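PDB 5H5M: alpha-catenin-like protein hmp-1 from Caenorhabditis elegans, which binds beta-catenin and actin filaments within the cadherin-catenin complex at adherens junctions and is required for cell migration and shape changes in body enclosure and elongation. Local coordinates for residues I115-I119 with L165-L169; V178-T182 with L226-L231; Y306-V310 with A372-N376; Q324-R328 with N357-V362; A331-R335 with E351-F355. The contacts are given in a common frame with arbitrary orientation. Residues are numbered along the deposited sequence.

Contact 1 of 5, residues I115-I119 with L165-L169; sequences IVDHI and LSCQL
Residues I115-I119 form a regular alpha-helical turn of helix 92-122 (I119 N to I115 O, 3.0 Å). Segment L165-L169 continues from helix 142-166 with phi/psi near -64/-30 through Q168, changing to -108/10 at L169, whose N bonds S166 O at 3.1 Å. The backbones come nearest at I115 and S166, CA to CA 5.8 Å. L165 (chi1 t, chi2 p) sets CD2 over the face of the H118 imidazole, 3.7 Å from the centroid and 5° off the ring normal, a CH-pi contact; L165 CG meets I115 CD1 at 3.9 Å. S166 OG rests against two isoleucines of the facing helix, 3.6 Å from both I115 CG2 and I119 CD1, while its hydroxyl bonds V162 O one turn back. L169 CD1 then meets I115 CD1 at 3.5 Å, so I115, its chi1 of -95° between the m and t wells, sits between the two leucines. I48 of helix 27-49 covers I115 and L169, making this an interhelical junction near the middle of the M domain. H118 bonds A114 O through ND1 and S53 OG through NE2; with its polar atoms and the serine hydroxyl satisfied elsewhere, the interface is left to van der Waals and CH-pi contacts.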
# COMPACT_ATOMS: atom_id res chain seq x y z
N ILE A 115 -6.04 0.99 1.87
CA ILE A 115 -5.13 0.10 2.57
C ILE A 115 -3.90 -0.18 1.70
O ILE A 115 -2.77 -0.20 2.20
CB ILE A 115 -5.84 -1.23 2.97
CG1 ILE A 115 -6.36 -1.15 4.41
CG2 ILE A 115 -4.90 -2.42 2.84
CD1 ILE A 115 -7.30 0.01 4.68
N VAL A 116 -4.11 -0.37 0.40
CA VAL A 116 -3.00 -0.61 -0.52
C VAL A 116 -2.10 0.62 -0.60
O VAL A 116 -0.88 0.49 -0.77
CB VAL A 116 -3.51 -1.00 -1.92
CG1 VAL A 116 -2.35 -1.20 -2.88
CG2 VAL A 116 -4.33 -2.28 -1.83
N ASP A 117 -2.68 1.81 -0.47
CA ASP A 117 -1.89 3.05 -0.36
C ASP A 117 -0.83 2.92 0.73
O ASP A 117 0.33 3.28 0.53
CB ASP A 117 -2.78 4.25 -0.04
CG ASP A 117 -3.42 4.85 -1.26
OD1 ASP A 117 -4.54 5.39 -1.13
OD2 ASP A 117 -2.82 4.81 -2.35
N HIS A 118 -1.26 2.44 1.89
CA HIS A 118 -0.39 2.28 3.04
C HIS A 118 0.64 1.18 2.81
O HIS A 118 1.82 1.35 3.12
CB HIS A 118 -1.22 1.98 4.30
CG HIS A 118 -2.05 3.14 4.76
ND1 HIS A 118 -3.20 3.54 4.11
CD2 HIS A 118 -1.88 3.99 5.80
CE1 HIS A 118 -3.71 4.58 4.74
NE2 HIS A 118 -2.93 4.88 5.77
N ILE A 119 0.20 0.05 2.25
CA ILE A 119 1.09 -1.07 1.95
C ILE A 119 2.14 -0.67 0.91
O ILE A 119 3.31 -1.05 1.02
CB ILE A 119 0.30 -2.29 1.44
CG1 ILE A 119 -0.64 -2.80 2.53
CG2 ILE A 119 1.24 -3.40 0.99
CD1 ILE A 119 -1.43 -4.03 2.14
N LEU A 165 -3.95 -2.34 10.12
CA LEU A 165 -4.97 -1.61 9.37
C LEU A 165 -5.52 -2.48 8.24
O LEU A 165 -6.71 -2.44 7.94
CB LEU A 165 -4.40 -0.30 8.81
CG LEU A 165 -5.32 0.62 8.00
CD1 LEU A 165 -6.25 1.39 8.91
CD2 LEU A 165 -4.51 1.58 7.13
N SER A 166 -4.65 -3.28 7.64
CA SER A 166 -5.02 -4.15 6.53
C SER A 166 -6.04 -5.22 6.92
O SER A 166 -6.90 -5.60 6.12
CB SER A 166 -3.78 -4.82 5.94
OG SER A 166 -2.86 -3.86 5.46
N CYS A 167 -5.94 -5.70 8.15
CA CYS A 167 -6.76 -6.82 8.61
C CYS A 167 -8.26 -6.51 8.60
O CYS A 167 -9.08 -7.43 8.48
CB CYS A 167 -6.32 -7.23 10.02
SG CYS A 167 -4.66 -7.96 10.06
N GLN A 168 -8.61 -5.24 8.71
CA GLN A 168 -10.01 -4.82 8.72
C GLN A 168 -10.74 -5.15 7.42
O GLN A 168 -11.96 -5.30 7.40
CB GLN A 168 -10.13 -3.32 8.98
CG GLN A 168 -9.24 -2.79 10.08
CD GLN A 168 -9.47 -1.31 10.32
OE1 GLN A 168 -10.45 -0.73 9.85
NE2 GLN A 168 -8.55 -0.67 11.05
N LEU A 169 -9.99 -5.26 6.33
CA LEU A 169 -10.60 -5.43 5.02
C LEU A 169 -10.43 -6.83 4.45
O LEU A 169 -10.74 -7.08 3.29
CB LEU A 169 -10.03 -4.41 4.04
CG LEU A 169 -10.20 -2.94 4.45
CD1 LEU A 169 -9.83 -2.05 3.31
CD2 LEU A 169 -11.63 -2.68 4.89

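Contact 2 of 5, residues V178-T182 with L226-L231; sequences VIQHT and LLTTAL
Two regular alpha-helical turns, V178-T182 of helix 173-202 and L226-L231 of helix 207-233, run antiparallel: the local axes approach to 9.5 Å with 153° between their N-to-C directions and a signed crossing angle of -153°. The CA atoms of I179 and L227 are nearest, 6.0 Å apart. V178 (chi1 t) lies at the exposed margin, its CG1 4.3 Å from L226 CD1 and 4.5 Å from A230 CB. I179, extended in the m, t rotamer, has the largest area covered (82 Å²): CG1 touches A230 CB at 3.5 Å, CG2 meets L227 CD1 at 3.9 Å and CD1 meets L231 CD2 at 4.0 Å. The small A230 leaves room for this isoleucine against the opposite helix. The pair is a helical hairpin of the antiparallel bundle architecture found in the vinculin/alpha-catenin family, and a third helix, 142-166, packs on it where A163 touches both I179 and L227. One turn beyond V178, T182 (chi1 m) returns its hydroxyl to its own backbone, OG1 donating to V178 O at 2.6 Å. That pose leaves T182 CG2 3.8 Å from L227 CB, and OG1 3.5 Å from the L226 CD2 methyl, with L226 and L227 both in the t, p rotamer.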
# COMPACT_ATOMS: atom_id res chain seq x y z
N VAL A 178 -2.25 -14.82 11.29
CA VAL A 178 -0.80 -14.82 11.10
C VAL A 178 -0.26 -13.40 11.04
O VAL A 178 0.76 -13.09 11.67
CB VAL A 178 -0.40 -15.57 9.81
CG1 VAL A 178 1.06 -15.29 9.45
CG2 VAL A 178 -0.64 -17.07 9.97
N ILE A 179 -0.94 -12.53 10.31
CA ILE A 179 -0.55 -11.13 10.18
C ILE A 179 -0.51 -10.41 11.53
O ILE A 179 0.44 -9.68 11.82
CB ILE A 179 -1.50 -10.38 9.22
CG1 ILE A 179 -1.32 -10.90 7.79
CG2 ILE A 179 -1.24 -8.87 9.28
CD1 ILE A 179 -2.38 -10.42 6.83
N GLN A 180 -1.54 -10.63 12.34
CA GLN A 180 -1.62 -9.96 13.63
C GLN A 180 -0.55 -10.46 14.61
O GLN A 180 0.06 -9.67 15.32
CB GLN A 180 -3.01 -10.12 14.23
CG GLN A 180 -4.06 -9.27 13.53
CD GLN A 180 -5.46 -9.49 14.04
OE1 GLN A 180 -5.80 -10.58 14.51
NE2 GLN A 180 -6.29 -8.46 13.94
N HIS A 181 -0.33 -11.77 14.63
CA HIS A 181 0.72 -12.34 15.48
C HIS A 181 2.10 -11.86 15.06
O HIS A 181 2.93 -11.49 15.90
CB HIS A 181 0.67 -13.87 15.46
CG HIS A 181 -0.51 -14.46 16.16
ND1 HIS A 181 -1.74 -14.60 15.56
CD2 HIS A 181 -0.66 -14.92 17.42
CE1 HIS A 181 -2.59 -15.14 16.41
NE2 HIS A 181 -1.96 -15.34 17.56
N THR A 182 2.34 -11.85 13.75
CA THR A 182 3.62 -11.42 13.20
C THR A 182 3.86 -9.94 13.49
O THR A 182 4.97 -9.54 13.82
CB THR A 182 3.68 -11.67 11.68
OG1 THR A 182 3.37 -13.04 11.41
CG2 THR A 182 5.07 -11.34 11.14
N LEU A 226 7.89 -12.82 6.22
CA LEU A 226 6.64 -13.49 6.55
C LEU A 226 5.45 -12.53 6.44
O LEU A 226 4.44 -12.85 5.83
CB LEU A 226 6.72 -14.09 7.96
CG LEU A 226 5.43 -14.66 8.55
CD1 LEU A 226 4.90 -15.71 7.62
CD2 LEU A 226 5.67 -15.24 9.93
N LEU A 227 5.60 -11.36 7.04
CA LEU A 227 4.53 -10.37 7.08
C LEU A 227 4.20 -9.85 5.68
O LEU A 227 3.03 -9.68 5.33
CB LEU A 227 4.90 -9.21 8.00
CG LEU A 227 3.96 -8.00 7.96
CD1 LEU A 227 2.58 -8.40 8.43
CD2 LEU A 227 4.51 -6.85 8.79
N THR A 228 5.24 -9.60 4.90
CA THR A 228 5.08 -9.09 3.54
C THR A 228 4.33 -10.10 2.69
O THR A 228 3.43 -9.73 1.93
CB THR A 228 6.43 -8.76 2.89
OG1 THR A 228 7.19 -7.91 3.76
CG2 THR A 228 6.22 -8.06 1.55
N THR A 229 4.70 -11.36 2.82
CA THR A 229 4.04 -12.43 2.08
C THR A 229 2.57 -12.53 2.48
O THR A 229 1.69 -12.62 1.62
CB THR A 229 4.72 -13.78 2.32
OG1 THR A 229 6.09 -13.71 1.90
CG2 THR A 229 4.02 -14.87 1.52
N ALA A 230 2.31 -12.51 3.78
CA ALA A 230 0.95 -12.64 4.28
C ALA A 230 0.06 -11.49 3.79
O ALA A 230 -1.09 -11.72 3.40
CB ALA A 230 0.95 -12.70 5.80
N LEU A 231 0.60 -10.27 3.77
CA LEU A 231 -0.13 -9.10 3.30
C LEU A 231 -0.45 -9.15 1.81
O LEU A 231 -1.53 -8.73 1.39
CB LEU A 231 0.65 -7.82 3.61
CG LEU A 231 0.57 -7.32 5.05
CD1 LEU A 231 1.44 -6.10 5.23
CD2 LEU A 231 -0.87 -7.00 5.42

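Contact 3 of 5, residues Y306-V310 with A372-N376; sequences YTETV and ALLMN
Segment Y306-V310 is alpha-helical, at the start of helix 305-339, with V310 N bonded to Y306 O at 3.2 Å. Segment A372-N376 carries the C-terminal end of helix 345-374 and then opens out, M375 taking phi/psi of -73/93. The two segments run in opposite directions: CA atoms pair V310 with A372 at 5.5 Å and Y306 with N376 at 6.3 Å. Y306 (chi1 t, chi2 68°) reaches across to the other backbone, its OH donating a hydrogen bond to L373 O at 3.0 Å. M375 O lies at the edge of the same ring, 3.1 Å from Y306 CD1, and A372 O is 3.6 Å from Y306 CE1. Here the first turn of one helix meets the last turn of the next, closing one end of the antiparallel four-helix bundle formed by the C-terminal helices of the M domain; helix 276-300 supplies M298, which touches Y306, V310 and L373. Apolar contacts continue inward from the tyrosine. L373 CD2 lies 4.4 Å from Y306 CZ and 3.7 Å from V310 CG1, and V310 CG2 (chi1 t) packs 3.9 Å from A372 CB. T309 turns its hydroxyl back to E305 O.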
# COMPACT_ATOMS: atom_id res chain seq x y z
N TYR A 306 1.23 -17.78 -21.33
CA TYR A 306 0.75 -16.64 -20.56
C TYR A 306 1.75 -16.20 -19.49
O TYR A 306 2.10 -15.02 -19.42
CB TYR A 306 -0.59 -16.97 -19.90
CG TYR A 306 -1.05 -15.92 -18.93
CD1 TYR A 306 -1.42 -14.66 -19.37
CD2 TYR A 306 -1.12 -16.18 -17.56
CE1 TYR A 306 -1.84 -13.69 -18.48
CE2 TYR A 306 -1.54 -15.22 -16.67
CZ TYR A 306 -1.90 -13.98 -17.14
OH TYR A 306 -2.32 -13.01 -16.26
N THR A 307 2.19 -17.14 -18.66
CA THR A 307 3.09 -16.80 -17.56
C THR A 307 4.46 -16.37 -18.06
O THR A 307 5.05 -15.43 -17.52
CB THR A 307 3.25 -17.97 -16.58
OG1 THR A 307 3.86 -19.08 -17.24
CG2 THR A 307 1.90 -18.39 -16.01
N GLU A 308 4.96 -17.03 -19.09
CA GLU A 308 6.27 -16.68 -19.64
C GLU A 308 6.26 -15.27 -20.24
O GLU A 308 7.24 -14.54 -20.11
CB GLU A 308 6.71 -17.70 -20.70
CG GLU A 308 7.03 -19.06 -20.11
CD GLU A 308 7.86 -19.93 -21.04
OE1 GLU A 308 7.99 -19.57 -22.23
OE2 GLU A 308 8.40 -20.96 -20.57
N THR A 309 5.15 -14.90 -20.87
CA THR A 309 5.01 -13.58 -21.48
C THR A 309 4.97 -12.49 -20.41
O THR A 309 5.54 -11.41 -20.59
CB THR A 309 3.73 -13.49 -22.35
OG1 THR A 309 3.79 -14.48 -23.39
CG2 THR A 309 3.60 -12.12 -22.98
N VAL A 310 4.32 -12.78 -19.29
CA VAL A 310 4.23 -11.83 -18.19
C VAL A 310 5.56 -11.72 -17.45
O VAL A 310 6.01 -10.62 -17.14
CB VAL A 310 3.11 -12.23 -17.21
CG1 VAL A 310 3.19 -11.40 -15.94
CG2 VAL A 310 1.74 -12.09 -17.87
N ALA A 372 0.15 -7.17 -20.21
CA ALA A 372 0.43 -8.58 -20.44
C ALA A 372 -0.46 -9.49 -19.59
O ALA A 372 -0.86 -10.57 -20.03
CB ALA A 372 1.90 -8.88 -20.16
N LEU A 373 -0.79 -9.04 -18.38
CA LEU A 373 -1.63 -9.81 -17.48
C LEU A 373 -3.07 -9.93 -17.99
O LEU A 373 -3.81 -10.83 -17.59
CB LEU A 373 -1.63 -9.18 -16.08
CG LEU A 373 -0.34 -9.36 -15.27
CD1 LEU A 373 -0.27 -8.33 -14.16
CD2 LEU A 373 -0.27 -10.77 -14.69
N LEU A 374 -3.45 -9.01 -18.88
CA LEU A 374 -4.77 -9.03 -19.50
C LEU A 374 -4.85 -10.03 -20.65
O LEU A 374 -5.91 -10.61 -20.90
CB LEU A 374 -5.14 -7.63 -20.01
CG LEU A 374 -5.28 -6.54 -18.95
CD1 LEU A 374 -5.55 -5.19 -19.61
CD2 LEU A 374 -6.38 -6.89 -17.95
N MET A 375 -3.74 -10.23 -21.34
CA MET A 375 -3.68 -11.14 -22.48
C MET A 375 -3.73 -12.61 -22.04
O MET A 375 -2.69 -13.20 -21.74
CB MET A 375 -2.42 -10.89 -23.30
CG MET A 375 -2.19 -9.44 -23.68
SD MET A 375 -3.66 -8.69 -24.41
CE MET A 375 -3.84 -9.69 -25.88
N ASN A 376 -4.93 -13.18 -21.99
CA ASN A 376 -5.08 -14.59 -21.61
C ASN A 376 -5.74 -15.41 -22.72
O ASN A 376 -6.44 -16.39 -22.45
CB ASN A 376 -5.90 -14.74 -20.32
CG ASN A 376 -5.63 -13.64 -19.31
OD1 ASN A 376 -4.58 -12.99 -19.35
ND2 ASN A 376 -6.56 -13.44 -18.38

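Contact 4 of 5, residues Q324-R328 with N357-V362; sequences QFAER and NACTLV
This contact lies midway along the hairpin of helices 305-339 and 345-374, two members of an antiparallel four-helix bundle. Both segments are alpha-helical; their local axes approach to 8.9 Å, with 160° between directions and a signed crossing angle of -160°. F325 and A358 mark the register, CA to CA 5.4 Å, the small alanine permitting so close an approach. F325 (chi1 t, chi2 73°) fills the interior: CD1 is 3.9 Å from A358 CB and 3.3 Å from A358 O, CG meets V362 CG2 at 3.7 Å, and CE1 touches C359 SG at 3.9 Å in an oblique sulfur-aromatic contact. On the outer flank L361 CD2 packs 3.9 Å from Q324 CB and 3.8 Å from R328 NH1. The R328 guanidinium lies with one face over A358 CA, 4.2 Å from NH1, while its NE forms a salt bridge with E354. I283 of helix 276-300 touches F325 and C359, and I248 of helix 237-260 reaches V362: an apolar interior enclosed by four helices with polar chains at its margin, as in vinculin-family bundles.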
# COMPACT_ATOMS: atom_id res chain seq x y z
N GLN A 324 18.63 1.36 -15.62
CA GLN A 324 18.74 2.51 -16.51
C GLN A 324 18.15 3.76 -15.86
O GLN A 324 18.68 4.86 -16.03
CB GLN A 324 18.03 2.23 -17.84
CG GLN A 324 18.64 1.11 -18.65
CD GLN A 324 17.78 0.70 -19.84
OE1 GLN A 324 16.74 1.31 -20.10
NE2 GLN A 324 18.22 -0.32 -20.57
N PHE A 325 17.06 3.59 -15.13
CA PHE A 325 16.44 4.70 -14.42
C PHE A 325 17.33 5.21 -13.28
O PHE A 325 17.56 6.41 -13.15
CB PHE A 325 15.07 4.29 -13.86
CG PHE A 325 14.53 5.23 -12.83
CD1 PHE A 325 14.04 6.48 -13.19
CD2 PHE A 325 14.53 4.88 -11.49
CE1 PHE A 325 13.55 7.35 -12.24
CE2 PHE A 325 14.04 5.75 -10.53
CZ PHE A 325 13.54 6.99 -10.90
N ALA A 326 17.82 4.28 -12.46
CA ALA A 326 18.65 4.62 -11.32
C ALA A 326 19.92 5.34 -11.76
O ALA A 326 20.40 6.25 -11.07
CB ALA A 326 19.00 3.37 -10.53
N GLU A 327 20.46 4.94 -12.90
CA GLU A 327 21.69 5.52 -13.42
C GLU A 327 21.48 6.98 -13.82
O GLU A 327 22.25 7.86 -13.44
CB GLU A 327 22.19 4.71 -14.61
CG GLU A 327 23.53 5.17 -15.16
CD GLU A 327 24.03 4.29 -16.30
OE1 GLU A 327 24.08 4.78 -17.45
OE2 GLU A 327 24.37 3.12 -16.04
N ARG A 328 20.42 7.24 -14.58
CA ARG A 328 20.12 8.58 -15.05
C ARG A 328 19.66 9.50 -13.91
O ARG A 328 20.03 10.67 -13.87
CB ARG A 328 19.05 8.54 -16.14
CG ARG A 328 19.49 7.81 -17.40
CD ARG A 328 18.32 7.58 -18.34
NE ARG A 328 17.81 8.82 -18.92
CZ ARG A 328 16.80 8.87 -19.79
NH1 ARG A 328 16.19 7.76 -20.17
NH2 ARG A 328 16.41 10.04 -20.27
N ASN A 357 11.34 11.74 -18.52
CA ASN A 357 11.69 10.69 -19.48
C ASN A 357 12.29 9.48 -18.79
O ASN A 357 12.08 8.35 -19.22
CB ASN A 357 12.65 11.22 -20.54
CG ASN A 357 12.01 12.26 -21.44
OD1 ASN A 357 10.79 12.27 -21.63
ND2 ASN A 357 12.83 13.14 -22.01
N ALA A 358 13.05 9.71 -17.72
CA ALA A 358 13.64 8.62 -16.96
C ALA A 358 12.56 7.84 -16.20
O ALA A 358 12.57 6.61 -16.18
CB ALA A 358 14.69 9.15 -16.00
N CYS A 359 11.64 8.56 -15.56
CA CYS A 359 10.54 7.94 -14.83
C CYS A 359 9.65 7.14 -15.78
O CYS A 359 9.07 6.12 -15.39
CB CYS A 359 9.71 8.99 -14.10
SG CYS A 359 10.53 9.78 -12.71
N THR A 360 9.54 7.61 -17.01
CA THR A 360 8.71 6.97 -18.03
C THR A 360 9.25 5.57 -18.38
O THR A 360 8.48 4.68 -18.74
CB THR A 360 8.62 7.86 -19.29
OG1 THR A 360 8.04 9.11 -18.92
CG2 THR A 360 7.76 7.22 -20.35
N LEU A 361 10.56 5.39 -18.24
CA LEU A 361 11.18 4.06 -18.33
C LEU A 361 10.48 3.07 -17.41
O LEU A 361 10.01 2.02 -17.84
CB LEU A 361 12.66 4.13 -17.96
CG LEU A 361 13.76 4.18 -19.02
CD1 LEU A 361 13.38 5.07 -20.19
CD2 LEU A 361 15.06 4.66 -18.38
N VAL A 362 10.42 3.42 -16.12
CA VAL A 362 9.80 2.57 -15.12
C VAL A 362 8.29 2.47 -15.31
O VAL A 362 7.71 1.39 -15.27
CB VAL A 362 10.09 3.10 -13.69
CG1 VAL A 362 9.33 2.30 -12.65
CG2 VAL A 362 11.59 3.06 -13.41

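Contact 5 of 5, residues A331-R335 with E351-F355; sequences ALANR and EMNEF
R335 and E351 form a two-pronged salt bridge between antiparallel helices, R335 NE to E351 OE1 at 3.0 Å and R335 NH2 to E351 OE2 at 3.0 Å, with N-H...O angles of 139° and 140°. R335 bends (chi3 m, chi4 -106°) and E351 folds (chi1 and chi2 both m) to bring the groups together. R335 NH2 also donates to water 1 at 3.0 Å, which donates in turn to E354 OE2 at 3.1 Å; E354 is itself salt-bridged to R328. Beneath the charges L332 (t, p) sets CD1 3.2 Å from E351 OE2 and CD2 3.7 Å from F355 CD1. Both segments are alpha-helical, their local axes 11.3 Å apart at closest with a signed crossing angle of -159°; the nearest CA atoms are those of L332 and E351, 7.3 Å apart. I259 of helix 237-260 covers L332, E351 and F355, and W343 of the connecting loop touches L332 and E351. At this wide spacing long charged side chains span the gap, and the carboxylate of E351, a buried residue, has its charge answered by R335.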
# COMPACT_ATOMS: atom_id res chain seq x y z
N ALA A 331 22.75 10.44 -11.87
CA ALA A 331 23.56 11.43 -12.59
C ALA A 331 22.91 12.81 -12.50
O ALA A 331 23.61 13.82 -12.42
CB ALA A 331 23.74 11.01 -14.04
N LEU A 332 21.58 12.83 -12.51
CA LEU A 332 20.83 14.07 -12.34
C LEU A 332 21.01 14.60 -10.93
O LEU A 332 21.20 15.80 -10.72
CB LEU A 332 19.35 13.84 -12.66
CG LEU A 332 18.31 14.88 -12.24
CD1 LEU A 332 18.65 16.26 -12.77
CD2 LEU A 332 16.92 14.47 -12.73
N ALA A 333 20.96 13.70 -9.95
CA ALA A 333 21.16 14.06 -8.56
C ALA A 333 22.55 14.66 -8.33
O ALA A 333 22.70 15.65 -7.61
CB ALA A 333 20.95 12.85 -7.66
N ASN A 334 23.56 14.07 -8.96
CA ASN A 334 24.93 14.56 -8.84
C ASN A 334 25.11 15.92 -9.49
O ASN A 334 25.88 16.75 -9.01
CB ASN A 334 25.92 13.56 -9.43
CG ASN A 334 26.01 12.28 -8.62
OD1 ASN A 334 25.79 12.28 -7.41
ND2 ASN A 334 26.33 11.17 -9.29
N ARG A 335 24.41 16.16 -10.60
CA ARG A 335 24.49 17.44 -11.28
C ARG A 335 23.85 18.55 -10.44
O ARG A 335 24.25 19.70 -10.52
CB ARG A 335 23.84 17.38 -12.66
CG ARG A 335 24.62 16.58 -13.69
CD ARG A 335 24.02 16.70 -15.09
NE ARG A 335 22.63 16.26 -15.15
CZ ARG A 335 22.22 15.12 -15.69
NH1 ARG A 335 23.11 14.29 -16.22
NH2 ARG A 335 20.93 14.80 -15.70
N GLU A 351 16.20 19.53 -16.99
CA GLU A 351 16.37 18.46 -16.02
C GLU A 351 15.02 17.87 -15.60
O GLU A 351 14.92 16.69 -15.29
CB GLU A 351 17.13 18.96 -14.79
CG GLU A 351 18.54 19.48 -15.09
CD GLU A 351 19.54 18.37 -15.42
OE1 GLU A 351 20.76 18.63 -15.30
OE2 GLU A 351 19.13 17.25 -15.79
N MET A 352 13.99 18.71 -15.60
CA MET A 352 12.63 18.25 -15.33
C MET A 352 12.20 17.25 -16.40
O MET A 352 11.64 16.20 -16.10
CB MET A 352 11.66 19.43 -15.27
CG MET A 352 10.19 19.02 -15.28
SD MET A 352 9.07 20.44 -15.22
CE MET A 352 9.44 21.24 -16.77
N ASN A 353 12.46 17.60 -17.65
CA ASN A 353 12.14 16.72 -18.77
C ASN A 353 12.97 15.43 -18.74
O ASN A 353 12.46 14.35 -19.03
CB ASN A 353 12.35 17.45 -20.10
CG ASN A 353 11.22 18.42 -20.41
OD1 ASN A 353 10.05 18.16 -20.09
ND2 ASN A 353 11.55 19.53 -21.04
N GLU A 354 14.25 15.55 -18.38
CA GLU A 354 15.11 14.38 -18.27
C GLU A 354 14.63 13.43 -17.18
O GLU A 354 14.71 12.21 -17.32
CB GLU A 354 16.56 14.80 -17.99
CG GLU A 354 17.51 13.65 -17.64
CD GLU A 354 17.62 12.58 -18.72
OE1 GLU A 354 17.24 12.84 -19.88
OE2 GLU A 354 18.09 11.47 -18.40
N PHE A 355 14.12 13.99 -16.09
CA PHE A 355 13.58 13.19 -15.00
C PHE A 355 12.29 12.50 -15.42
O PHE A 355 12.07 11.33 -15.10
CB PHE A 355 13.35 14.05 -13.76
CG PHE A 355 13.02 13.25 -12.53
CD1 PHE A 355 13.94 12.35 -12.01
CD2 PHE A 355 11.81 13.42 -11.88
CE1 PHE A 355 13.64 11.61 -10.87
CE2 PHE A 355 11.52 12.69 -10.74
CZ PHE A 355 12.43 11.78 -10.24
O HOH W 1 20.19 11.90 -16.17

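Overall arrangement
Contacts 1 and 2 precede the other three along the chain. They touch, with centres 12 Å apart: C167 SG packs 3.6 Å from I179 CG2, and S166 CB 3.7 Å from L231 CD2, so the last residues of helix 142-166 and those just after join the 173-202/207-233 hairpin to helix 92-122. Contacts 3, 4 and 5 share one hairpin, helices 305-339 and 345-374, and nest inward toward its turn. Contact 3 lies at the far end, its centre about 24 Å from that of contact 4; contacts 4 and 5 are linked by the salt bridge from R328 NE to E354 OE2 (2.7 Å). Contacts 2 and 5 lie about 38 Å apart between centres, on opposite sides of the chain's centre, as expected of an M domain built from successive helical bundles.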